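Local coordinates for AvrRxo1-ORF1 (Xanthomonas oryzae pv. oryzicola, PDB 4Z8T), which acts as a type III effector with a polynucleotide kinase domain related to zeta toxins, and forms a complex with its interactor AvrRxo1-ORF2, at the interface of chains A and B. Numbering follows the deposited sequence. Chains: chain A, AvrRxo1-ORF1; chain B, AvrRxo1-ORF2.

The interface of chains A and B. Residues chain A 225, 228-229, 232, 262-264, 270; chain B 9-10, 12-13, 16-17.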
# COMPACT_ATOMS: atom_id res chain seq x y z
N MSE A 225 16.17 6.60 -5.32
CA MSE A 225 17.28 6.30 -4.43
C MSE A 225 18.61 6.25 -5.18
O MSE A 225 19.67 6.52 -4.59
CB MSE A 225 17.01 5.04 -3.61
CG MSE A 225 15.87 5.26 -2.64
SE MSE A 225 15.54 3.71 -1.50
CE MSE A 225 16.72 4.19 -0.07
N ILE A 228 19.81 9.77 -5.05
CA ILE A 228 20.31 10.09 -3.73
C ILE A 228 21.70 9.49 -3.54
O ILE A 228 22.59 10.15 -3.00
CB ILE A 228 19.34 9.59 -2.67
CG1 ILE A 228 18.03 10.34 -2.85
CG2 ILE A 228 19.92 9.77 -1.27
CD1 ILE A 228 16.92 9.92 -1.90
N ASP A 229 21.88 8.26 -4.02
CA ASP A 229 23.17 7.56 -3.91
C ASP A 229 24.28 8.35 -4.57
O ASP A 229 25.42 8.34 -4.09
CB ASP A 229 23.12 6.17 -4.57
CG ASP A 229 22.63 5.09 -3.63
OD1 ASP A 229 22.57 5.32 -2.41
OD2 ASP A 229 22.34 3.99 -4.13
N ILE A 232 25.20 10.96 -1.99
CA ILE A 232 25.82 10.34 -0.83
C ILE A 232 27.26 9.97 -1.17
O ILE A 232 28.17 10.13 -0.36
CB ILE A 232 25.05 9.09 -0.37
CG1 ILE A 232 23.70 9.50 0.21
CG2 ILE A 232 25.85 8.31 0.68
CD1 ILE A 232 22.83 8.33 0.63
N PHE A 262 24.12 13.22 4.94
CA PHE A 262 22.84 12.60 4.61
C PHE A 262 21.94 12.47 5.84
O PHE A 262 22.35 11.94 6.87
CB PHE A 262 23.07 11.22 3.98
CG PHE A 262 21.81 10.44 3.75
CD1 PHE A 262 20.84 10.89 2.86
CD2 PHE A 262 21.59 9.24 4.42
CE1 PHE A 262 19.68 10.16 2.63
CE2 PHE A 262 20.42 8.52 4.20
CZ PHE A 262 19.48 8.96 3.31
N SER A 263 20.71 12.97 5.73
CA SER A 263 19.75 12.92 6.81
C SER A 263 18.41 12.50 6.27
O SER A 263 18.11 12.73 5.11
CB SER A 263 19.59 14.31 7.43
OG SER A 263 20.81 14.73 8.00
N VAL A 264 17.59 11.89 7.11
CA VAL A 264 16.23 11.56 6.70
C VAL A 264 15.28 12.28 7.63
O VAL A 264 15.03 11.83 8.74
CB VAL A 264 15.98 10.04 6.76
CG1 VAL A 264 14.53 9.72 6.32
CG2 VAL A 264 16.96 9.32 5.85
N TYR A 270 9.76 8.77 3.51
CA TYR A 270 10.88 8.27 2.70
C TYR A 270 10.62 6.84 2.24
O TYR A 270 10.85 6.50 1.08
CB TYR A 270 12.17 8.35 3.50
CG TYR A 270 13.45 8.18 2.71
CD1 TYR A 270 13.65 8.82 1.50
CD2 TYR A 270 14.49 7.41 3.21
CE1 TYR A 270 14.85 8.68 0.78
CE2 TYR A 270 15.70 7.27 2.50
CZ TYR A 270 15.87 7.89 1.29
OH TYR A 270 17.05 7.75 0.61
N ALA B 9 20.69 7.15 9.71
CA ALA B 9 20.17 7.52 8.39
C ALA B 9 20.74 6.59 7.32
O ALA B 9 20.01 6.10 6.47
CB ALA B 9 20.50 8.98 8.07
N LEU B 10 22.05 6.34 7.38
CA LEU B 10 22.67 5.47 6.40
C LEU B 10 22.12 4.05 6.43
O LEU B 10 21.92 3.45 5.38
CB LEU B 10 24.19 5.45 6.56
CG LEU B 10 24.93 6.69 6.05
CD1 LEU B 10 26.41 6.63 6.45
CD2 LEU B 10 24.80 6.80 4.55
N PHE B 12 19.13 3.11 7.60
CA PHE B 12 17.75 3.13 7.11
C PHE B 12 17.73 3.11 5.59
O PHE B 12 16.99 2.36 4.97
CB PHE B 12 17.02 4.37 7.65
CG PHE B 12 15.52 4.30 7.50
CD1 PHE B 12 14.73 3.75 8.49
CD2 PHE B 12 14.90 4.81 6.37
CE1 PHE B 12 13.34 3.70 8.36
CE2 PHE B 12 13.52 4.77 6.24
CZ PHE B 12 12.74 4.21 7.24
N HIS B 13 18.56 3.95 4.98
CA HIS B 13 18.68 4.03 3.53
C HIS B 13 19.10 2.67 2.95
O HIS B 13 18.53 2.19 1.97
CB HIS B 13 19.69 5.14 3.21
CG HIS B 13 19.94 5.35 1.75
ND1 HIS B 13 19.12 6.12 0.95
CD2 HIS B 13 20.97 4.95 0.96
CE1 HIS B 13 19.60 6.14 -0.28
NE2 HIS B 13 20.72 5.45 -0.30
N LEU B 16 16.18 0.20 3.31
CA LEU B 16 15.11 0.59 2.41
C LEU B 16 15.45 0.26 0.96
O LEU B 16 14.59 -0.16 0.19
CB LEU B 16 14.77 2.08 2.57
CG LEU B 16 13.62 2.62 1.73
CD1 LEU B 16 12.31 1.84 1.95
CD2 LEU B 16 13.43 4.09 2.10
N LYS B 17 16.71 0.44 0.57
CA LYS B 17 17.16 0.02 -0.76
C LYS B 17 16.95 -1.48 -0.97
O LYS B 17 16.52 -1.91 -2.04
CB LYS B 17 18.63 0.35 -0.97
CG LYS B 17 18.90 1.77 -1.43
CD LYS B 17 20.40 2.01 -1.61
CE LYS B 17 20.97 1.14 -2.71
NZ LYS B 17 22.41 1.43 -2.96
O HOH W 1 23.91 3.17 -1.02
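B:His13, on the long first helix of AvrRxo1-ORF2 (6-38), hides the most surface of the residues in this contact between the effector and its interactor. It projects into a pocket of AvrRxo1-ORF1 formed by helices 224-233 and 267-272 and strand 261-263. Its CG lies anti to the backbone N (chi1 180°), and both ring nitrogens are bound. B:His13 NE2 donates a nearly straight hydrogen bond of 2.8 Å to OD1 of A:Asp229 (168° at H). OD1 lies close to the imidazole plane, but the carboxylate is turned steeply against the ring, so OD1 is approached from above the carboxylate plane. At the other ring nitrogen, B:His13 ND1 lies 2.7 Å from the phenol OH of A:Tyr270 in a hydrogen bond; which of them donates is not settled. The aspartate could stabilise positive charge on the imidazole.

A:Ile232 CD1 covers one face of this ring, 3.9 Å from its centroid. The same methyl sits over the centre of the A:Phe262 ring. A:Phe262 stands edge-to-face to the imidazole, with planes 70° apart, and its CE2 packs 3.6 Å from B:His13 CB. A:Met225 is a selenomethionine bent at chi3. It meets the histidine tip to tip, and its CE also touches B:Lys17 CG at 3.5 Å.

B:Lys17 meets A:Asp229 tip to tip. B:Lys17 NZ donates a 2.8 Å hydrogen bond, also a salt bridge, to A:Asp229 OD2, which uses its syn lone pair. Water 1 also links NZ to OD1. OD1 thus takes B:His13 NE2 and water 1, while OD2 takes B:Lys17 NZ. At the far end, B:Leu16 CD2 packs 3.7 Å from A:Tyr270 CD2. The site fastens the first helix of AvrRxo1-ORF2 to the effector, joining polar recognition to apolar packing.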